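PDB 6ACS: ditrans,polycis-undecaprenyl-diphosphate synthase ((2E,6E)-farnesyl-diphosphate specific), which probably condenses eight isopentenyl diphosphates in sequence onto farnesyl diphosphate, making the undecaprenyl diphosphate from which the lipid carrier for bacterial cell-wall polysaccharides derives. Local coordinates for residues P44-C49 / F95-R100. Sequence-based numbering, arbitrary orientation. Where two conformers were deposited one is given.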
ATOM      1  N   PRO B  44       9.611   1.802 -25.415  1.00 31.53           N
ATOM      2  CA  PRO B  44      10.630   0.756 -25.211  1.00 30.98           C
ATOM      3  C   PRO B  44      10.375  -0.077 -23.977  1.00 31.27           C
ATOM      4  O   PRO B  44      10.718  -1.269 -23.957  1.00 31.55           O
ATOM      5  CB  PRO B  44      11.938   1.551 -25.070  1.00 34.94           C
ATOM      6  CG  PRO B  44      11.645   2.901 -25.620  1.00 37.73           C
ATOM      7  CD  PRO B  44      10.202   3.153 -25.404  1.00 35.14           C
ATOM      8  N   ILE B  45       9.764   0.527 -22.951  1.00 28.86           N
ATOM      9  CA  ILE B  45       9.443  -0.184 -21.716  1.00 26.82           C
ATOM     10  C   ILE B  45       8.364  -1.224 -21.978  1.00 28.58           C
ATOM     11  O   ILE B  45       8.464  -2.384 -21.550  1.00 26.92           O
ATOM     12  CB  ILE B  45       8.992   0.818 -20.638  1.00 29.39           C
ATOM     13  CG1 ILE B  45      10.064   1.890 -20.406  1.00 32.33           C
ATOM     14  CG2 ILE B  45       8.546   0.098 -19.350  1.00 27.27           C
ATOM     15  CD1 ILE B  45      11.374   1.373 -20.036  0.63 29.45           C
ATOM     16  N   VAL B  46       7.303  -0.807 -22.673  1.00 27.22           N
ATOM     17  CA  VAL B  46       6.243  -1.731 -23.056  1.00 27.46           C
ATOM     18  C   VAL B  46       6.814  -2.899 -23.849  1.00 28.06           C
ATOM     19  O   VAL B  46       6.474  -4.071 -23.612  1.00 29.47           O
ATOM     20  CB  VAL B  46       5.163  -0.983 -23.857  1.00 30.10           C
ATOM     21  CG1 VAL B  46       4.178  -1.966 -24.439  1.00 32.73           C
ATOM     22  CG2 VAL B  46       4.474   0.064 -22.974  1.00 28.09           C
ATOM     23  N   GLU B  47       7.667  -2.591 -24.831  1.00 29.65           N
ATOM     24  CA  GLU B  47       8.246  -3.652 -25.658  1.00 32.78           C
ATOM     25  C   GLU B  47       9.131  -4.590 -24.842  1.00 29.68           C
ATOM     26  O   GLU B  47       9.139  -5.807 -25.078  1.00 30.99           O
ATOM     27  CB  GLU B  47       9.019  -3.049 -26.835  1.00 36.41           C
ATOM     28  CG  GLU B  47       8.079  -2.244 -27.748  0.53 39.54           C
ATOM     29  CD  GLU B  47       8.784  -1.440 -28.825  0.53 43.00           C
ATOM     30  OE1 GLU B  47       9.890  -1.832 -29.239  0.53 45.02           O
ATOM     31  OE2 GLU B  47       8.218  -0.411 -29.259  0.53 43.19           O
ATOM     32  N   HIS B  48       9.863  -4.059 -23.858  1.00 26.41           N
ATOM     33  CA  HIS B  48      10.669  -4.949 -23.031  1.00 27.68           C
ATOM     34  C   HIS B  48       9.780  -5.862 -22.192  1.00 27.51           C
ATOM     35  O   HIS B  48      10.086  -7.049 -22.005  1.00 26.95           O
ATOM     36  CB  HIS B  48      11.619  -4.146 -22.139  1.00 28.81           C
ATOM     37  CG  HIS B  48      12.642  -4.994 -21.447  1.00 28.21           C
ATOM     38  ND1 HIS B  48      13.655  -5.636 -22.127  1.00 30.83           N
ATOM     39  CD2 HIS B  48      12.788  -5.335 -20.145  1.00 28.17           C
ATOM     40  CE1 HIS B  48      14.403  -6.309 -21.267  1.00 31.85           C
ATOM     41  NE2 HIS B  48      13.895  -6.148 -20.059  1.00 28.60           N
ATOM     42  N   CYS B  49       8.672  -5.320 -21.674  1.00 27.39           N
ATOM     43  CA  CYS B  49       7.755  -6.155 -20.904  1.00 26.36           C
ATOM     44  C   CYS B  49       7.220  -7.295 -21.761  1.00 23.93           C
ATOM     45  O   CYS B  49       7.142  -8.440 -21.305  1.00 30.41           O
ATOM     46  CB  CYS B  49       6.609  -5.311 -20.341  1.00 25.20           C
ATOM     47  SG  CYS B  49       7.142  -4.232 -18.982  1.00 29.23           S
ATOM     48  N   PHE B  95       1.900  -5.815 -31.095  1.00 53.22           N
ATOM     49  CA  PHE B  95       2.535  -6.602 -30.044  1.00 54.14           C
ATOM     50  C   PHE B  95       1.558  -7.488 -29.272  1.00 48.54           C
ATOM     51  O   PHE B  95       1.962  -8.116 -28.290  1.00 43.33           O
ATOM     52  CB  PHE B  95       3.284  -5.682 -29.076  1.00 59.48           C
ATOM     53  CG  PHE B  95       4.498  -5.030 -29.679  1.00 66.44           C
ATOM     54  CD1 PHE B  95       5.708  -5.705 -29.735  1.00 69.20           C
ATOM     55  CD2 PHE B  95       4.429  -3.741 -30.189  1.00 69.23           C
ATOM     56  CE1 PHE B  95       6.827  -5.108 -30.291  1.00 70.88           C
ATOM     57  CE2 PHE B  95       5.545  -3.138 -30.745  1.00 71.30           C
ATOM     58  CZ  PHE B  95       6.745  -3.823 -30.795  1.00 72.06           C
ATOM     59  N   ASN B  96       0.301  -7.577 -29.713  1.00 38.29           N
ATOM     60  CA  ASN B  96      -0.712  -8.421 -29.073  1.00 41.65           C
ATOM     61  C   ASN B  96      -0.916  -8.014 -27.609  1.00 38.62           C
ATOM     62  O   ASN B  96      -0.957  -8.855 -26.702  1.00 39.91           O
ATOM     63  CB  ASN B  96      -0.353  -9.905 -29.194  1.00 45.60           C
ATOM     64  CG  ASN B  96      -1.548 -10.818 -28.966  1.00 53.77           C
ATOM     65  OD1 ASN B  96      -1.459 -11.807 -28.237  1.00 58.92           O
ATOM     66  ND2 ASN B  96      -2.673 -10.487 -29.588  1.00 56.58           N
ATOM     67  N   ILE B  97      -1.061  -6.704 -27.395  1.00 30.76           N
ATOM     68  CA  ILE B  97      -1.262  -6.099 -26.078  1.00 30.97           C
ATOM     69  C   ILE B  97      -2.703  -5.625 -25.977  1.00 32.96           C
ATOM     70  O   ILE B  97      -3.219  -5.004 -26.910  1.00 31.52           O
ATOM     71  CB  ILE B  97      -0.332  -4.900 -25.849  1.00 33.83           C
ATOM     72  CG1 ILE B  97       1.128  -5.316 -25.932  1.00 39.45           C
ATOM     73  CG2 ILE B  97      -0.617  -4.244 -24.472  1.00 33.29           C
ATOM     74  CD1 ILE B  97       2.040  -4.134 -26.047  1.00 38.37           C
ATOM     75  N   ALA B  98      -3.347  -5.919 -24.854  1.00 30.29           N
ATOM     76  CA  ALA B  98      -4.688  -5.422 -24.564  1.00 32.13           C
ATOM     77  C   ALA B  98      -4.577  -4.124 -23.780  1.00 33.74           C
ATOM     78  O   ALA B  98      -3.843  -4.057 -22.788  1.00 32.17           O
ATOM     79  CB  ALA B  98      -5.487  -6.454 -23.767  1.00 30.81           C
ATOM     80  N   LEU B  99      -5.322  -3.108 -24.204  1.00 31.11           N
ATOM     81  CA  LEU B  99      -5.339  -1.826 -23.517  1.00 30.34           C
ATOM     82  C   LEU B  99      -6.499  -1.765 -22.529  1.00 31.83           C
ATOM     83  O   LEU B  99      -7.622  -2.180 -22.842  1.00 34.03           O
ATOM     84  CB  LEU B  99      -5.462  -0.690 -24.533  1.00 36.88           C
ATOM     85  CG  LEU B  99      -5.171   0.738 -24.087  0.51 36.07           C
ATOM     86  CD1 LEU B  99      -3.839   0.817 -23.359  0.51 34.15           C
ATOM     87  CD2 LEU B  99      -5.175   1.643 -25.303  0.51 36.62           C
ATOM     88  N   ARG B 100      -6.224  -1.229 -21.338  1.00 25.85           N
ATOM     89  CA  ARG B 100      -7.232  -1.072 -20.300  1.00 27.89           C
ATOM     90  C   ARG B 100      -7.049   0.287 -19.639  1.00 23.05           C
ATOM     91  O   ARG B 100      -5.952   0.848 -19.638  1.00 27.51           O
ATOM     92  CB  ARG B 100      -7.107  -2.207 -19.270  1.00 32.31           C
ATOM     93  CG  ARG B 100      -8.245  -2.275 -18.282  0.51 36.18           C
ATOM     94  CD  ARG B 100      -8.066  -3.400 -17.262  0.51 35.61           C
ATOM     95  NE  ARG B 100      -8.037  -4.729 -17.862  0.51 35.24           N
ATOM     96  CZ  ARG B 100      -8.231  -5.857 -17.183  0.51 33.75           C
ATOM     97  NH1 ARG B 100      -8.478  -5.813 -15.879  0.51 31.71           N
ATOM     98  NH2 ARG B 100      -8.178  -7.027 -17.807  0.51 33.09           N
TER
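Over one face of the Phe95 ring lies CG of Glu47. It stands 4.1 Å from the ring centroid and 28° off the ring normal, which meets the definition of a CH-pi contact. The touch is displaced toward the far end of the ring: CG and CD of Glu47 both come within 3.7 Å of Phe95 CZ, and CG is 4.0 Å from CE1 and from CE2 alike. Beyond CG the glutamate chain runs on extended, which carries the carboxylate out past the CZ rim, its plane 19° from that of the ring. In this conformer OE2 has a salt-bridge partner in Arg91, one turn before Phe95 on helix 71-95. Glu47 has a second conformer and the Phe95 ring is poorly ordered, so the CH-pi geometry describes one state of the pair.

Deeper in, Val46 and Ile97 make the second touch, CG1 of Val46 to CD1 of Ile97 at 3.4 Å, closer than usual for two methyl groups. Val46 CG1 sits anti to its own backbone nitrogen (chi1 171°) and is the branch that reaches across. Ile97 answers with the end of its longer, extended branch. Both residues are buried, whereas the Glu47 and Phe95 pair is partly exposed.

Between these two touches the chain turns from helix 71-95 into strand 97-102 through a Schellman motif at Asn96. The contact thus joins a helix to an outermost strand of the six-stranded parallel sheet within this chain, the helix-flanked core of this UPP synthase-family fold, away from the predicted substrate and magnesium sites. Strand 97-102 is hydrogen-bonded to strand 129-134. Helix 42-52 lies on a face of the sheet, near its edge, with Val46 and Cys49 on Met129, while Ile45 and Cys49 rest on Phe221 of helix 218-235.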